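PDB 1I4U: crustacyanin-C1 subunit, which binds the carotenoid astaxanthin as one of the subunits of crustacyanin, giving the lobster carapace its blue colour. Local coordinates for residues V15-E23 against P85-L93. Numbering follows the deposited sequence.
Sequences VDRNKLWAE and PNPFGEPHL
W21 lays one face of its indole against P91, joining the N-terminal helix 17-24 of this lipocalin to the loop between barrel strands 76-85 and 93-97. The evidence for a CH-pi contact is P91 CA standing 4.1 Å from the centroid of the five-membered ring of W21, 22° off its normal. With CG anti to the backbone N (chi1 -178°), the indole reaches along the loop: W21 CZ3 comes within 3.4 Å of H92 C and also meets L93 CD2, while P85 CB meets the ring edge at CH2. R28 makes a cation-pi contact with the same indole.

One turn earlier, the bent side chain of R17 crosses the P91 ring obliquely, R17 NH1 lying 3.7 Å from P91 CD. R17 NH1 also approaches the H92 imidazole at its edge, in the ring plane, 3.6 Å from H92 CD2. No direct hydrogen bond crosses between the segments; one water instead donates to both R17 O and P91 O.

Further out, H92 ND1 donates to L93 O in a long but nearly straight bond (3.3 Å, 167°), and H92 NE2 to E90 OE1 in a shorter, bent one (2.9 Å, 133°). E90 OE2 accepts from the backbone N of N99 of the second subunit, linking the loop to that subunit. Within 85-93, the type I turn from N86 to G89 includes an Asx turn, in which F88 N reaches N86 OD1 at 2.8 Å from above the carbonyl plane.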
# COMPACT_ATOMS: atom_id res chain seq x y z
N VAL A 15 -2.72 12.75 14.62
CA VAL A 15 -2.58 11.48 15.31
C VAL A 15 -1.20 11.30 16.00
O VAL A 15 -0.22 11.07 15.27
CB VAL A 15 -2.71 10.26 14.37
CG1 VAL A 15 -2.27 9.03 15.16
CG2 VAL A 15 -4.12 10.12 13.83
N ASP A 16 -1.15 11.40 17.30
CA ASP A 16 -0.07 11.28 18.25
C ASP A 16 0.48 9.87 18.34
O ASP A 16 0.37 9.13 19.28
CB ASP A 16 -0.53 11.71 19.66
CG ASP A 16 0.62 11.70 20.64
OD1 ASP A 16 1.80 11.71 20.18
OD2 ASP A 16 0.35 11.67 21.86
N ARG A 17 1.15 9.50 17.27
CA ARG A 17 1.76 8.20 17.15
C ARG A 17 2.88 7.91 18.15
O ARG A 17 2.93 6.76 18.57
CB ARG A 17 2.27 8.14 15.71
CG ARG A 17 1.16 7.93 14.70
CD ARG A 17 1.85 7.70 13.35
NE ARG A 17 2.26 9.01 12.81
CZ ARG A 17 3.37 9.34 12.17
NH1 ARG A 17 4.43 8.61 11.87
NH2 ARG A 17 3.50 10.61 11.76
N ASN A 18 3.78 8.82 18.56
CA ASN A 18 4.91 8.41 19.41
C ASN A 18 4.44 7.89 20.77
O ASN A 18 4.96 6.95 21.36
CB ASN A 18 6.02 9.45 19.66
CG ASN A 18 7.26 8.57 19.97
OD1 ASN A 18 7.23 7.87 21.00
ND2 ASN A 18 8.26 8.55 19.11
N LYS A 19 3.44 8.59 21.29
CA LYS A 19 2.92 8.18 22.58
C LYS A 19 2.31 6.78 22.46
O LYS A 19 2.52 5.91 23.32
CB LYS A 19 1.88 9.18 23.05
CG LYS A 19 1.04 8.66 24.21
CD LYS A 19 -0.36 9.27 24.14
CE LYS A 19 -1.26 8.49 23.18
NZ LYS A 19 -2.68 8.92 23.33
N LEU A 20 1.51 6.60 21.40
CA LEU A 20 0.79 5.33 21.23
C LEU A 20 1.84 4.24 21.08
O LEU A 20 1.77 3.14 21.64
CB LEU A 20 -0.15 5.42 20.03
CG LEU A 20 -1.39 6.33 20.21
CD1 LEU A 20 -2.09 6.56 18.86
CD2 LEU A 20 -2.38 5.79 21.22
N TRP A 21 2.83 4.55 20.27
CA TRP A 21 3.85 3.56 19.95
C TRP A 21 4.53 3.10 21.24
O TRP A 21 4.69 1.92 21.52
CB TRP A 21 4.87 4.16 18.98
CG TRP A 21 5.94 3.21 18.54
CD1 TRP A 21 7.25 3.21 18.96
CD2 TRP A 21 5.87 2.13 17.61
NE1 TRP A 21 7.97 2.21 18.34
CE2 TRP A 21 7.13 1.52 17.50
CE3 TRP A 21 4.83 1.59 16.84
CZ2 TRP A 21 7.43 0.41 16.68
CZ3 TRP A 21 5.11 0.51 16.02
CH2 TRP A 21 6.39 -0.08 15.93
N ALA A 22 4.95 4.08 22.04
CA ALA A 22 5.59 3.75 23.31
C ALA A 22 4.65 3.02 24.28
O ALA A 22 5.06 2.16 25.07
CB ALA A 22 6.14 5.03 23.92
N GLU A 23 3.34 3.32 24.32
CA GLU A 23 2.45 2.54 25.14
C GLU A 23 2.32 1.09 24.69
O GLU A 23 2.11 0.15 25.48
CB GLU A 23 1.01 3.12 25.08
CG GLU A 23 0.91 4.43 25.82
CD GLU A 23 -0.42 5.13 25.62
OE1 GLU A 23 -1.24 4.80 24.74
OE2 GLU A 23 -0.59 6.08 26.39
N PRO A 85 6.96 -3.54 12.36
CA PRO A 85 7.25 -2.09 12.45
C PRO A 85 7.52 -1.48 11.07
O PRO A 85 8.11 -2.08 10.17
CB PRO A 85 8.51 -2.06 13.34
CG PRO A 85 8.37 -3.30 14.16
CD PRO A 85 7.93 -4.35 13.13
N ASN A 86 7.08 -0.25 10.92
CA ASN A 86 7.31 0.47 9.67
C ASN A 86 8.79 0.43 9.30
O ASN A 86 9.65 0.65 10.16
CB ASN A 86 6.85 1.91 9.78
CG ASN A 86 7.34 2.70 8.59
OD1 ASN A 86 8.46 3.23 8.61
ND2 ASN A 86 6.56 2.79 7.55
N PRO A 87 9.15 0.03 8.08
CA PRO A 87 10.58 -0.16 7.76
C PRO A 87 11.49 1.06 7.79
O PRO A 87 12.73 0.92 7.78
CB PRO A 87 10.56 -0.78 6.36
CG PRO A 87 9.23 -1.46 6.27
CD PRO A 87 8.30 -0.49 6.97
N PHE A 88 10.95 2.26 7.86
CA PHE A 88 11.76 3.46 7.97
C PHE A 88 11.93 3.90 9.41
O PHE A 88 12.50 4.97 9.68
CB PHE A 88 11.09 4.57 7.20
CG PHE A 88 11.06 4.33 5.70
CD1 PHE A 88 12.12 4.68 4.91
CD2 PHE A 88 9.94 3.77 5.10
CE1 PHE A 88 12.04 4.46 3.55
CE2 PHE A 88 9.88 3.50 3.76
CZ PHE A 88 10.95 3.86 2.94
N GLY A 89 11.43 3.11 10.35
CA GLY A 89 11.53 3.46 11.77
C GLY A 89 10.45 4.42 12.23
O GLY A 89 10.53 4.95 13.34
N GLU A 90 9.41 4.66 11.45
CA GLU A 90 8.27 5.49 11.86
C GLU A 90 7.54 4.75 12.97
O GLU A 90 7.51 3.51 13.05
CB GLU A 90 7.34 5.78 10.68
CG GLU A 90 8.01 6.62 9.58
CD GLU A 90 7.26 6.67 8.27
OE1 GLU A 90 6.08 6.34 8.14
OE2 GLU A 90 7.86 7.11 7.25
N PRO A 91 6.96 5.50 13.90
CA PRO A 91 6.24 5.00 15.05
C PRO A 91 4.86 4.44 14.78
O PRO A 91 3.89 4.80 15.43
CB PRO A 91 6.17 6.24 15.96
CG PRO A 91 6.13 7.37 15.00
CD PRO A 91 7.09 6.96 13.92
N HIS A 92 4.83 3.53 13.82
CA HIS A 92 3.62 2.76 13.59
C HIS A 92 3.98 1.45 12.91
O HIS A 92 5.10 1.27 12.46
CB HIS A 92 2.66 3.59 12.79
CG HIS A 92 3.09 4.00 11.44
ND1 HIS A 92 3.08 3.34 10.26
CD2 HIS A 92 3.61 5.19 11.10
CE1 HIS A 92 3.58 4.12 9.28
NE2 HIS A 92 3.90 5.27 9.78
N LEU A 93 3.00 0.57 12.89
CA LEU A 93 3.13 -0.72 12.24
C LEU A 93 2.74 -0.58 10.77
O LEU A 93 1.95 0.28 10.36
CB LEU A 93 2.18 -1.74 12.90
CG LEU A 93 2.47 -1.98 14.38
CD1 LEU A 93 1.26 -2.58 15.05
CD2 LEU A 93 3.74 -2.81 14.50
O HOH W 1 1.52 4.85 16.78